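Local structure of Lin0012 protein (Listeria innocua, 3K17) at residues Glu253-Ile258 with Lys275-Ile280; Glu20-Glu25 with His246-Asn251; Lys14-Gly19 with His28-Thr33; Leu269-Ile274 with Gly308-Ser313. The protein probably acts as an ATP-dependent phosphomevalonate kinase of the GHMP kinase family, serving the mevalonate route to isopentenyl diphosphate. All blocks are in the same frame, centred on the assembly; numbering follows the deposited sequence.

How the contacts relate
From the N terminus, residues 14-19 open contact 3, which closes a short beta hairpin when 28-33 returns alongside. Residues 20-25 lie within that hairpin loop and wait until helix 241-264 supplies 246-251, so contacts 2 and 3 cross in sequence. Further on the same helix, 253-258 opens contact 1; 269-274 opens contact 4 before 275-280 closes contact 1 and 308-313 closes contact 4, so these two cross as well. A salt bridge from R250 to E276 couples contacts 1 and 2, and one from E20 to K312 couples 2 and 4. Together they fasten the N-terminal hairpin to helices 241-264 and 267-288 and an edge strand.

Contact 1: residues Glu253-Ile258 with Lys275-Ile280; sequences EIMKQI and KENRRI
I254 reaches across to the facing helix, its side chain crossing that of E276 obliquely. Its CG1 is anti to the carbonyl carbon (chi1 -60°), and CD1 then extends until it is 3.6 Å from E276 CB. The same methyl carbon also lies 3.7 Å from N277 N, which shows that it rests on the helix surface itself and not merely on side-chain tips. On the next turn I280 comes to meet it, with I254 CD1 to I280 CD1 at 3.9 Å.

M255, a selenomethionine, takes another route: its chain bends at chi2 and chi3 and crosses N277 obliquely, with CE 4.0 Å from N277 CG. Q257 and E276 meet at about a right angle near the more open side of the interface.

The segments 253-258 and 275-280 run nearly antiparallel, their axes 159° apart and 10.2 Å at closest approach, and the nearest CA pair is I254 with N277. Strand 7-18 covers another flank, where A18 touches M255, I258 and N277.

The chemistry divides accordingly. I254, I280 and the selenomethionine end of M255, with the buried N277 beside it, form the middle, whereas charge collects at the margin: E253 OE1 and E276 OE1 are 6.5 Å apart, and R250 makes a salt bridge to each. The guanidinium group would therefore be expected to offset the repulsion between the two carboxylates and favour their ionised forms, adding an electrostatic link to a largely apolar interface.

Contact 2: residues Glu20-Glu25 with His246-Asn251; sequences EYAVVE and HFLTRN
The F247 ring turns an edge to the backbone of loop 20-25. E20 O lies in the ring plane, 3.6 Å from F247 CZ, where it meets the weakly positive hydrogen rim. A22 N is also close to the plane at the same edge, 3.7 Å from F247 CE2, while Y21 CB approaches obliquely at 3.9 Å from F247 CE2. CG of F247 is anti to the backbone N (chi1 165°), which starts the ring toward the loop; I280 and L284 of helix 267-288 also touch this side chain.

The second flat group, the N251 amide, turns a face to A22. A22 CB stands over it, 3.4 Å from N251 CG and nearly as close to OD1 and ND2. The same methyl is 3.5 Å from L248 CD2, so A22 fits among F247, L248 and N251, one helical turn of side chains. Beside it, the E25 chain crosses L248 at about a right angle, with E25 CG 3.7 Å from L248 CD2; the carboxylate goes on to Y244 and K237.

No direct hydrogen bond spans the segments. One water joins them instead, donating to E20 O at 3.0 Å and accepting a weak bond from N251 ND2 at 2.8 Å.

The polar ends of E20 and Y21 turn away from the helix: the E20 carboxylate accepts from G315 N, and Y21 OH bonds to S316 O. Through A22, the 3-10 turn 22-24 docks the loop after strand 7-18 on helix 241-264 and beside a glycine-rich segment that resembles the third conserved motif of GHMP kinases.

Contact 3: residues Lys14-Gly19 with His28-Thr33; sequences KLYVAG and HTAILT
A classic beta bulge interrupts the antiparallel hairpin of strands 7-18 and 29-35, with V17 and A18 both opposite I31. The evidence is I31 O, which accepts V17 N at 2.8 Å and, weakly, A18 N at 3.5 Å; V17 N stands 30° out of the carbonyl plane. Pairing resumes after the bulge through I31 N to A18 O at 3.0 Å. Before it, L15 and T33 form a hydrogen-bonded pair, L15 N to T33 O at 3.0 Å and T33 N to L15 O at 3.1 Å.

Y16 and L32, the non-hydrogen-bonded pair between, lie side by side pointing the same way. L32 CD2 sits 3.5 Å from the centroid of the Y16 ring and 4° off its normal, a CH-pi contact over the middle of one face, while A30 CB meets the ring edge 3.9 Å from Y16 CE1. The hairpin belongs to the large mixed sheet of this GHMP kinase: strand 172-176 flanks 29-35 on its far side, and Y175 touches L32.

On the face opposite Y16 and L32 lie L15, A18, I31 and T33. V17, displaced by the bulge, turns toward the partner strand and brings CB 3.9 Å from I31 CG2.

Contact 4: residues Leu269-Ile274 with Gly308-Ser313; sequences LLYSSI and GGAGKS
K312 NZ has three oxygen partners while its chain leans on I274. It donates to S313 O at 2.9 Å, nearly along the C=O axis (170° at the oxygen), forms a salt bridge with E20 and probably a hydrogen bond to V17 O. Bends at chi3 and chi4 turn the ammonium back toward its own strand; the chain's middle packs on I274, with K312 CD 3.8 Å from I274 CG2.

That same methyl serves two further neighbours, A310 CB at 3.7 Å and G311 N at 3.8 Å. CG2 is anti to the backbone N of I274, which points it at the strand. A310 CB also rests 3.4 Å from Y271 O, touching the helix backbone.

Strand 310-313 is an outer strand of a four-stranded antiparallel sheet, bonded through A310 and K312 to strand 321-326, and helix 267-288 packs against it with local axes 7.4 Å apart at 36°. G308 ends the preceding helix 295-306 in a Schellman motif, its positive phi turning the chain toward G309 and the strand. At this end Y271 CD1 lies 4.0 Å from G309 CA, which approaches the ring obliquely, and F325 of the neighbouring strand touches both Y271 and I274.

Contact 1: residues Glu253-Ile258 with Lys275-Ile280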
loop_
_atom_site.group_PDB
_atom_site.type_symbol
_atom_site.label_atom_id
_atom_site.label_comp_id
_atom_site.label_asym_id
_atom_site.label_seq_id
_atom_site.Cartn_x
_atom_site.Cartn_y
_atom_site.Cartn_z
ATOM N N GLU A 253 -25.603 -29.016 32.933
ATOM C CA GLU A 253 -26.340 -29.582 34.060
ATOM C C GLU A 253 -27.039 -28.426 34.779
ATOM O O GLU A 253 -28.232 -28.481 35.066
ATOM C CB GLU A 253 -25.386 -30.289 35.040
ATOM C CG GLU A 253 -24.497 -31.363 34.418
ATOM C CD GLU A 253 -23.647 -32.114 35.450
ATOM O OE1 GLU A 253 -22.884 -31.466 36.201
ATOM O OE2 GLU A 253 -23.737 -33.359 35.503
ATOM N N ILE A 254 -26.277 -27.368 35.046
ATOM C CA ILE A 254 -26.796 -26.192 35.738
ATOM C C ILE A 254 -27.925 -25.493 34.977
ATOM O O ILE A 254 -28.919 -25.073 35.577
ATOM C CB ILE A 254 -25.651 -25.182 36.013
ATOM C CG1 ILE A 254 -24.586 -25.847 36.896
ATOM C CG2 ILE A 254 -26.201 -23.925 36.696
ATOM C CD1 ILE A 254 -23.353 -24.996 37.148
HETATM N N MSE A 255 -27.770 -25.360 33.660
HETATM C CA MSE A 255 -28.789 -24.705 32.838
HETATM C C MSE A 255 -30.118 -25.442 32.937
HETATM O O MSE A 255 -31.181 -24.826 33.043
HETATM C CB MSE A 255 -28.347 -24.648 31.374
HETATM C CG MSE A 255 -27.232 -23.660 31.105
HETATM SE SE MSE A 255 -27.652 -21.893 31.785
HETATM C CE MSE A 255 -26.408 -21.885 33.257
ATOM N N LYS A 256 -30.050 -26.766 32.892
ATOM C CA LYS A 256 -31.245 -27.592 32.995
ATOM C C LYS A 256 -31.951 -27.266 34.310
ATOM O O LYS A 256 -33.168 -27.079 34.342
ATOM C CB LYS A 256 -30.855 -29.072 32.949
ATOM C CG LYS A 256 -32.029 -30.035 32.855
ATOM C CD LYS A 256 -31.551 -31.456 32.573
ATOM C CE LYS A 256 -30.819 -31.541 31.229
ATOM N NZ LYS A 256 -31.681 -31.127 30.080
ATOM N N GLN A 257 -31.171 -27.181 35.386
ATOM C CA GLN A 257 -31.695 -26.865 36.714
ATOM C C GLN A 257 -32.342 -25.487 36.776
ATOM O O GLN A 257 -33.488 -25.335 37.214
ATOM C CB GLN A 257 -30.571 -26.917 37.747
ATOM C CG GLN A 257 -30.111 -28.312 38.135
ATOM C CD GLN A 257 -28.828 -28.283 38.948
ATOM O OE1 GLN A 257 -28.679 -27.475 39.869
ATOM N NE2 GLN A 257 -27.895 -29.168 38.617
ATOM N N ILE A 258 -31.604 -24.477 36.335
ATOM C CA ILE A 258 -32.116 -23.120 36.375
ATOM C C ILE A 258 -33.383 -22.978 35.530
ATOM O O ILE A 258 -34.304 -22.254 35.904
ATOM C CB ILE A 258 -31.015 -22.102 35.936
ATOM C CG1 ILE A 258 -31.420 -20.688 36.351
ATOM C CG2 ILE A 258 -30.793 -22.174 34.429
ATOM C CD1 ILE A 258 -30.275 -19.685 36.306
ATOM N N LYS A 275 -25.184 -19.840 42.235
ATOM C CA LYS A 275 -23.943 -20.047 42.972
ATOM C C LYS A 275 -23.056 -21.020 42.214
ATOM O O LYS A 275 -21.849 -20.802 42.081
ATOM C CB LYS A 275 -24.219 -20.609 44.370
ATOM C CG LYS A 275 -25.090 -19.742 45.259
ATOM C CD LYS A 275 -25.124 -20.325 46.674
ATOM C CE LYS A 275 -26.335 -19.853 47.454
ATOM N NZ LYS A 275 -26.382 -18.376 47.545
ATOM N N GLU A 276 -23.657 -22.095 41.710
ATOM C CA GLU A 276 -22.903 -23.091 40.959
ATOM C C GLU A 276 -22.375 -22.513 39.649
ATOM O O GLU A 276 -21.224 -22.760 39.276
ATOM C CB GLU A 276 -23.771 -24.317 40.660
ATOM C CG GLU A 276 -24.267 -25.057 41.895
ATOM C CD GLU A 276 -24.927 -26.374 41.540
ATOM O OE1 GLU A 276 -24.231 -27.247 40.987
ATOM O OE2 GLU A 276 -26.137 -26.539 41.804
ATOM N N ASN A 277 -23.211 -21.751 38.946
ATOM C CA ASN A 277 -22.771 -21.154 37.687
ATOM C C ASN A 277 -21.579 -20.258 37.996
ATOM O O ASN A 277 -20.568 -20.288 37.301
ATOM C CB ASN A 277 -23.886 -20.320 37.045
ATOM C CG ASN A 277 -23.671 -20.108 35.551
ATOM O OD1 ASN A 277 -22.556 -20.242 35.045
ATOM N ND2 ASN A 277 -24.739 -19.765 34.840
ATOM N N ARG A 278 -21.705 -19.460 39.051
ATOM C CA ARG A 278 -20.626 -18.568 39.451
ATOM C C ARG A 278 -19.345 -19.361 39.654
ATOM O O ARG A 278 -18.275 -18.951 39.216
ATOM C CB ARG A 278 -20.966 -17.846 40.759
ATOM C CG ARG A 278 -19.812 -16.988 41.282
ATOM C CD ARG A 278 -20.055 -16.443 42.679
ATOM N NE ARG A 278 -18.917 -15.637 43.115
ATOM C CZ ARG A 278 -18.711 -15.219 44.361
ATOM N NH1 ARG A 278 -19.569 -15.522 45.325
ATOM N NH2 ARG A 278 -17.633 -14.500 44.648
ATOM N N ARG A 279 -19.469 -20.503 40.321
ATOM C CA ARG A 279 -18.325 -21.352 40.615
ATOM C C ARG A 279 -17.594 -21.870 39.387
ATOM O O ARG A 279 -16.371 -21.747 39.297
ATOM C CB ARG A 279 -18.757 -22.534 41.492
ATOM C CG ARG A 279 -19.398 -22.133 42.824
ATOM C CD ARG A 279 -18.506 -21.184 43.612
ATOM N NE ARG A 279 -18.981 -20.952 44.978
ATOM C CZ ARG A 279 -20.092 -20.295 45.302
ATOM N NH1 ARG A 279 -20.877 -19.786 44.361
ATOM N NH2 ARG A 279 -20.413 -20.134 46.580
ATOM N N ILE A 280 -18.327 -22.444 38.435
ATOM C CA ILE A 280 -17.679 -22.977 37.240
ATOM C C ILE A 280 -17.033 -21.878 36.402
ATOM O O ILE A 280 -16.062 -22.123 35.694
ATOM C CB ILE A 280 -18.666 -23.785 36.362
ATOM C CG1 ILE A 280 -19.715 -22.863 35.742
ATOM C CG2 ILE A 280 -19.350 -24.855 37.210
ATOM C CD1 ILE A 280 -20.646 -23.579 34.788
#

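Contact 2: residues Glu20-Glu25 with His246-Asn251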
loop_
_atom_site.group_PDB
_atom_site.type_symbol
_atom_site.label_atom_id
_atom_site.label_comp_id
_atom_site.label_asym_id
_atom_site.label_seq_id
_atom_site.Cartn_x
_atom_site.Cartn_y
_atom_site.Cartn_z
ATOM N N GLU A 20 -23.191 -18.117 30.319
ATOM C CA GLU A 20 -22.205 -17.385 29.524
ATOM C C GLU A 20 -20.984 -18.234 29.186
ATOM O O GLU A 20 -20.576 -19.100 29.967
ATOM C CB GLU A 20 -21.736 -16.124 30.255
ATOM C CG GLU A 20 -22.841 -15.165 30.631
ATOM C CD GLU A 20 -23.146 -15.199 32.119
ATOM O OE1 GLU A 20 -23.393 -16.301 32.647
ATOM O OE2 GLU A 20 -23.142 -14.124 32.754
ATOM N N TYR A 21 -20.402 -17.943 28.024
ATOM C CA TYR A 21 -19.231 -18.627 27.489
ATOM C C TYR A 21 -19.617 -19.943 26.843
ATOM O O TYR A 21 -19.324 -20.166 25.672
ATOM C CB TYR A 21 -18.170 -18.830 28.578
ATOM C CG TYR A 21 -17.364 -17.573 28.838
ATOM C CD1 TYR A 21 -16.370 -17.162 27.945
ATOM C CD2 TYR A 21 -17.628 -16.763 29.944
ATOM C CE1 TYR A 21 -15.663 -15.979 28.143
ATOM C CE2 TYR A 21 -16.924 -15.575 30.154
ATOM C CZ TYR A 21 -15.945 -15.190 29.249
ATOM O OH TYR A 21 -15.252 -14.010 29.439
ATOM N N ALA A 22 -20.299 -20.801 27.593
ATOM C CA ALA A 22 -20.726 -22.085 27.054
ATOM C C ALA A 22 -21.733 -21.841 25.933
ATOM O O ALA A 22 -21.787 -22.579 24.945
ATOM C CB ALA A 22 -21.364 -22.929 28.156
ATOM N N VAL A 23 -22.519 -20.784 26.089
ATOM C CA VAL A 23 -23.546 -20.450 25.120
ATOM C C VAL A 23 -23.018 -20.235 23.699
ATOM O O VAL A 23 -23.782 -20.332 22.743
ATOM C CB VAL A 23 -24.359 -19.208 25.584
ATOM C CG1 VAL A 23 -23.514 -17.941 25.485
ATOM C CG2 VAL A 23 -25.628 -19.092 24.767
ATOM N N VAL A 24 -21.723 -19.965 23.547
ATOM C CA VAL A 24 -21.183 -19.768 22.204
ATOM C C VAL A 24 -21.227 -21.092 21.449
ATOM O O VAL A 24 -21.262 -21.114 20.225
ATOM C CB VAL A 24 -19.719 -19.236 22.224
ATOM C CG1 VAL A 24 -19.630 -17.987 23.089
ATOM C CG2 VAL A 24 -18.769 -20.307 22.737
ATOM N N GLU A 25 -21.239 -22.198 22.188
ATOM C CA GLU A 25 -21.297 -23.523 21.574
ATOM C C GLU A 25 -22.699 -23.779 21.037
ATOM O O GLU A 25 -23.693 -23.474 21.700
ATOM C CB GLU A 25 -20.936 -24.610 22.594
ATOM C CG GLU A 25 -19.529 -24.500 23.194
ATOM C CD GLU A 25 -18.434 -24.479 22.142
ATOM O OE1 GLU A 25 -18.649 -25.022 21.039
ATOM O OE2 GLU A 25 -17.350 -23.930 22.425
ATOM N N HIS A 246 -15.278 -30.029 30.577
ATOM C CA HIS A 246 -15.816 -30.217 31.922
ATOM C C HIS A 246 -16.689 -29.014 32.229
ATOM O O HIS A 246 -17.767 -29.139 32.812
ATOM C CB HIS A 246 -14.688 -30.296 32.954
ATOM C CG HIS A 246 -15.171 -30.316 34.372
ATOM N ND1 HIS A 246 -15.951 -31.334 34.878
ATOM C CD2 HIS A 246 -14.989 -29.440 35.389
ATOM C CE1 HIS A 246 -16.229 -31.085 36.145
ATOM N NE2 HIS A 246 -15.658 -29.942 36.480
ATOM N N PHE A 247 -16.199 -27.842 31.839
ATOM C CA PHE A 247 -16.931 -26.598 32.035
ATOM C C PHE A 247 -18.284 -26.692 31.337
ATOM O O PHE A 247 -19.326 -26.482 31.954
ATOM C CB PHE A 247 -16.135 -25.419 31.463
ATOM C CG PHE A 247 -16.949 -24.165 31.292
ATOM C CD1 PHE A 247 -17.543 -23.548 32.387
ATOM C CD2 PHE A 247 -17.137 -23.612 30.029
ATOM C CE1 PHE A 247 -18.319 -22.398 32.224
ATOM C CE2 PHE A 247 -17.908 -22.464 29.858
ATOM C CZ PHE A 247 -18.500 -21.857 30.955
ATOM N N LEU A 248 -18.259 -27.021 30.048
ATOM C CA LEU A 248 -19.485 -27.143 29.264
ATOM C C LEU A 248 -20.468 -28.135 29.877
ATOM O O LEU A 248 -21.623 -27.802 30.134
ATOM C CB LEU A 248 -19.161 -27.581 27.832
ATOM C CG LEU A 248 -18.402 -26.607 26.926
ATOM C CD1 LEU A 248 -18.216 -27.251 25.554
ATOM C CD2 LEU A 248 -19.172 -25.294 26.799
ATOM N N THR A 249 -20.003 -29.360 30.094
ATOM C CA THR A 249 -20.839 -30.413 30.671
ATOM C C THR A 249 -21.476 -29.928 31.959
ATOM O O THR A 249 -22.682 -30.070 32.175
ATOM C CB THR A 249 -20.004 -31.665 30.982
ATOM O OG1 THR A 249 -19.397 -32.139 29.773
ATOM C CG2 THR A 249 -20.887 -32.764 31.591
ATOM N N ARG A 250 -20.642 -29.357 32.816
ATOM C CA ARG A 250 -21.092 -28.830 34.094
ATOM C C ARG A 250 -22.121 -27.718 33.846
ATOM O O ARG A 250 -23.154 -27.643 34.515
ATOM C CB ARG A 250 -19.887 -28.279 34.858
ATOM C CG ARG A 250 -20.169 -27.959 36.303
ATOM C CD ARG A 250 -20.109 -29.203 37.176
ATOM N NE ARG A 250 -20.827 -28.974 38.422
ATOM C CZ ARG A 250 -22.149 -28.919 38.504
ATOM N NH1 ARG A 250 -22.887 -29.086 37.415
ATOM N NH2 ARG A 250 -22.736 -28.680 39.666
ATOM N N ASN A 251 -21.832 -26.858 32.874
ATOM C CA ASN A 251 -22.733 -25.763 32.541
ATOM C C ASN A 251 -24.100 -26.277 32.111
ATOM O O ASN A 251 -25.126 -25.747 32.522
ATOM C CB ASN A 251 -22.129 -24.902 31.423
ATOM C CG ASN A 251 -23.138 -23.939 30.818
ATOM O OD1 ASN A 251 -23.908 -24.301 29.913
ATOM N ND2 ASN A 251 -23.154 -22.712 31.323
HETATM O O HOH W 1 -21.818 -20.488 32.276
#

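Contact 3: residues Lys14-Gly19 with His28-Thr33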
loop_
_atom_site.group_PDB
_atom_site.type_symbol
_atom_site.label_atom_id
_atom_site.label_comp_id
_atom_site.label_asym_id
_atom_site.label_seq_id
_atom_site.Cartn_x
_atom_site.Cartn_y
_atom_site.Cartn_z
ATOM N N LYS A 14 -29.400 -5.705 27.282
ATOM C CA LYS A 14 -29.476 -7.086 27.746
ATOM C C LYS A 14 -28.457 -7.416 28.820
ATOM O O LYS A 14 -27.433 -6.753 28.954
ATOM C CB LYS A 14 -29.255 -8.041 26.569
ATOM C CG LYS A 14 -27.808 -8.006 26.019
ATOM C CD LYS A 14 -26.900 -9.064 26.672
ATOM C CE LYS A 14 -25.416 -8.686 26.597
ATOM N NZ LYS A 14 -25.075 -7.626 27.610
ATOM N N LEU A 15 -28.750 -8.473 29.564
ATOM C CA LEU A 15 -27.874 -8.958 30.613
ATOM C C LEU A 15 -27.948 -10.471 30.665
ATOM O O LEU A 15 -29.033 -11.035 30.824
ATOM C CB LEU A 15 -28.295 -8.395 31.976
ATOM C CG LEU A 15 -27.827 -6.977 32.316
ATOM C CD1 LEU A 15 -28.434 -6.531 33.634
ATOM C CD2 LEU A 15 -26.292 -6.961 32.388
ATOM N N TYR A 16 -26.806 -11.130 30.503
ATOM C CA TYR A 16 -26.769 -12.579 30.610
ATOM C C TYR A 16 -27.003 -12.865 32.083
ATOM O O TYR A 16 -26.515 -12.132 32.950
ATOM C CB TYR A 16 -25.399 -13.116 30.199
ATOM C CG TYR A 16 -25.291 -13.427 28.725
ATOM C CD1 TYR A 16 -25.762 -14.639 28.218
ATOM C CD2 TYR A 16 -24.762 -12.497 27.833
ATOM C CE1 TYR A 16 -25.713 -14.920 26.865
ATOM C CE2 TYR A 16 -24.708 -12.768 26.466
ATOM C CZ TYR A 16 -25.188 -13.983 25.992
ATOM O OH TYR A 16 -25.155 -14.261 24.647
ATOM N N VAL A 17 -27.753 -13.922 32.371
ATOM C CA VAL A 17 -28.039 -14.284 33.755
ATOM C C VAL A 17 -27.312 -15.577 34.114
ATOM O O VAL A 17 -26.859 -15.740 35.238
ATOM C CB VAL A 17 -29.552 -14.466 33.985
ATOM C CG1 VAL A 17 -29.811 -14.932 35.418
ATOM C CG2 VAL A 17 -30.279 -13.155 33.720
ATOM N N ALA A 18 -27.185 -16.473 33.137
ATOM C CA ALA A 18 -26.515 -17.752 33.330
ATOM C C ALA A 18 -26.178 -18.394 31.985
ATOM O O ALA A 18 -26.833 -18.128 30.985
ATOM C CB ALA A 18 -27.419 -18.693 34.133
ATOM N N GLY A 19 -25.150 -19.233 31.967
ATOM C CA GLY A 19 -24.775 -19.920 30.743
ATOM C C GLY A 19 -23.759 -19.228 29.853
ATOM O O GLY A 19 -23.486 -19.708 28.749
ATOM N N HIS A 28 -26.194 -24.932 22.819
ATOM C CA HIS A 28 -26.114 -24.670 24.248
ATOM C C HIS A 28 -27.077 -23.556 24.629
ATOM O O HIS A 28 -27.434 -22.709 23.799
ATOM C CB HIS A 28 -24.681 -24.340 24.659
ATOM C CG HIS A 28 -23.797 -25.543 24.756
ATOM N ND1 HIS A 28 -23.507 -26.344 23.672
ATOM C CD2 HIS A 28 -23.147 -26.089 25.811
ATOM C CE1 HIS A 28 -22.713 -27.328 24.055
ATOM N NE2 HIS A 28 -22.480 -27.197 25.348
ATOM N N THR A 29 -27.497 -23.550 25.887
ATOM C CA THR A 29 -28.477 -22.575 26.333
ATOM C C THR A 29 -28.049 -21.595 27.420
ATOM O O THR A 29 -27.285 -21.933 28.330
ATOM C CB THR A 29 -29.759 -23.304 26.817
ATOM O OG1 THR A 29 -30.202 -24.209 25.800
ATOM C CG2 THR A 29 -30.867 -22.310 27.100
ATOM N N ALA A 30 -28.568 -20.376 27.318
ATOM C CA ALA A 30 -28.297 -19.340 28.305
ATOM C C ALA A 30 -29.601 -18.647 28.660
ATOM O O ALA A 30 -30.561 -18.673 27.886
ATOM C CB ALA A 30 -27.295 -18.314 27.762
ATOM N N ILE A 31 -29.626 -18.037 29.840
ATOM C CA ILE A 31 -30.784 -17.298 30.306
ATOM C C ILE A 31 -30.400 -15.817 30.206
ATOM O O ILE A 31 -29.280 -15.452 30.543
ATOM C CB ILE A 31 -31.094 -17.600 31.784
ATOM C CG1 ILE A 31 -31.383 -19.096 31.974
ATOM C CG2 ILE A 31 -32.276 -16.738 32.250
ATOM C CD1 ILE A 31 -32.587 -19.591 31.196
ATOM N N LEU A 32 -31.312 -14.978 29.726
ATOM C CA LEU A 32 -31.029 -13.548 29.636
ATOM C C LEU A 32 -32.268 -12.745 29.935
ATOM O O LEU A 32 -33.390 -13.227 29.775
ATOM C CB LEU A 32 -30.558 -13.137 28.234
ATOM C CG LEU A 32 -29.288 -13.706 27.602
ATOM C CD1 LEU A 32 -29.671 -14.737 26.548
ATOM C CD2 LEU A 32 -28.495 -12.552 26.950
ATOM N N THR A 33 -32.059 -11.517 30.386
ATOM C CA THR A 33 -33.168 -10.625 30.623
ATOM C C THR A 33 -32.835 -9.306 29.945
ATOM O O THR A 33 -31.673 -8.889 29.911
ATOM C CB THR A 33 -33.424 -10.354 32.126
ATOM O OG1 THR A 33 -34.520 -9.436 32.247
ATOM C CG2 THR A 33 -32.204 -9.724 32.790
HETATM O O HOH W 2 -24.708 -22.120 27.969
#

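Contact 4: residues Leu269-Ile274 with Gly308-Ser313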
loop_
_atom_site.group_PDB
_atom_site.type_symbol
_atom_site.label_atom_id
_atom_site.label_comp_id
_atom_site.label_asym_id
_atom_site.label_seq_id
_atom_site.Cartn_x
_atom_site.Cartn_y
_atom_site.Cartn_z
ATOM N N LEU A 269 -33.919 -23.249 44.218
ATOM C CA LEU A 269 -33.192 -23.873 43.117
ATOM C C LEU A 269 -32.530 -22.806 42.232
ATOM O O LEU A 269 -31.539 -23.081 41.553
ATOM C CB LEU A 269 -34.140 -24.743 42.284
ATOM C CG LEU A 269 -33.504 -25.500 41.116
ATOM C CD1 LEU A 269 -32.396 -26.412 41.631
ATOM C CD2 LEU A 269 -34.574 -26.299 40.380
ATOM N N LEU A 270 -33.086 -21.597 42.236
ATOM C CA LEU A 270 -32.510 -20.507 41.455
ATOM C C LEU A 270 -31.217 -20.058 42.132
ATOM O O LEU A 270 -30.177 -19.944 41.478
ATOM C CB LEU A 270 -33.488 -19.329 41.355
ATOM C CG LEU A 270 -32.992 -18.074 40.619
ATOM C CD1 LEU A 270 -32.554 -18.413 39.199
ATOM C CD2 LEU A 270 -34.093 -17.039 40.606
ATOM N N TYR A 271 -31.279 -19.828 43.444
ATOM C CA TYR A 271 -30.103 -19.391 44.199
ATOM C C TYR A 271 -28.927 -20.354 44.079
ATOM O O TYR A 271 -27.807 -19.947 43.772
ATOM C CB TYR A 271 -30.438 -19.211 45.687
ATOM C CG TYR A 271 -31.541 -18.215 45.967
ATOM C CD1 TYR A 271 -31.527 -16.943 45.391
ATOM C CD2 TYR A 271 -32.600 -18.544 46.812
ATOM C CE1 TYR A 271 -32.550 -16.020 45.649
ATOM C CE2 TYR A 271 -33.625 -17.636 47.078
ATOM C CZ TYR A 271 -33.596 -16.379 46.493
ATOM O OH TYR A 271 -34.616 -15.491 46.744
ATOM N N SER A 272 -29.178 -21.633 44.330
ATOM C CA SER A 272 -28.118 -22.625 44.249
ATOM C C SER A 272 -27.554 -22.748 42.836
ATOM O O SER A 272 -26.362 -22.964 42.667
ATOM C CB SER A 272 -28.623 -23.986 44.746
ATOM O OG SER A 272 -29.836 -24.346 44.112
ATOM N N SER A 273 -28.404 -22.605 41.824
ATOM C CA SER A 273 -27.947 -22.700 40.438
ATOM C C SER A 273 -27.007 -21.545 40.101
ATOM O O SER A 273 -25.987 -21.729 39.432
ATOM C CB SER A 273 -29.135 -22.679 39.474
ATOM O OG SER A 273 -29.994 -23.777 39.698
ATOM N N ILE A 274 -27.358 -20.351 40.557
ATOM C CA ILE A 274 -26.528 -19.179 40.308
ATOM C C ILE A 274 -25.169 -19.354 40.995
ATOM O O ILE A 274 -24.120 -19.073 40.404
ATOM C CB ILE A 274 -27.224 -17.901 40.818
ATOM C CG1 ILE A 274 -28.476 -17.622 39.979
ATOM C CG2 ILE A 274 -26.273 -16.719 40.756
ATOM C CD1 ILE A 274 -28.198 -17.380 38.499
ATOM N N GLY A 308 -28.010 -13.703 51.764
ATOM C CA GLY A 308 -29.018 -14.742 51.653
ATOM C C GLY A 308 -29.371 -15.178 50.241
ATOM O O GLY A 308 -29.954 -16.244 50.056
ATOM N N GLY A 309 -29.019 -14.370 49.243
ATOM C CA GLY A 309 -29.335 -14.719 47.867
ATOM C C GLY A 309 -28.168 -15.309 47.097
ATOM O O GLY A 309 -27.427 -16.136 47.620
ATOM N N ALA A 310 -28.013 -14.885 45.844
ATOM C CA ALA A 310 -26.925 -15.354 44.992
ATOM C C ALA A 310 -26.580 -14.258 43.983
ATOM O O ALA A 310 -27.413 -13.407 43.668
ATOM C CB ALA A 310 -27.331 -16.633 44.271
ATOM N N GLY A 311 -25.351 -14.277 43.486
ATOM C CA GLY A 311 -24.929 -13.266 42.539
ATOM C C GLY A 311 -23.785 -13.741 41.675
ATOM O O GLY A 311 -23.185 -14.780 41.954
ATOM N N LYS A 312 -23.470 -12.981 40.629
ATOM C CA LYS A 312 -22.392 -13.364 39.723
ATOM C C LYS A 312 -22.161 -12.298 38.668
ATOM O O LYS A 312 -22.927 -11.345 38.550
ATOM C CB LYS A 312 -22.740 -14.687 39.022
ATOM C CG LYS A 312 -24.067 -14.656 38.263
ATOM C CD LYS A 312 -24.352 -15.962 37.508
ATOM C CE LYS A 312 -23.473 -16.140 36.267
ATOM N NZ LYS A 312 -23.927 -15.324 35.094
ATOM N N SER A 313 -21.096 -12.466 37.897
ATOM C CA SER A 313 -20.807 -11.527 36.832
ATOM C C SER A 313 -21.832 -11.815 35.742
ATOM O O SER A 313 -22.381 -12.922 35.667
ATOM C CB SER A 313 -19.390 -11.743 36.296
ATOM O OG SER A 313 -19.179 -13.106 35.958
#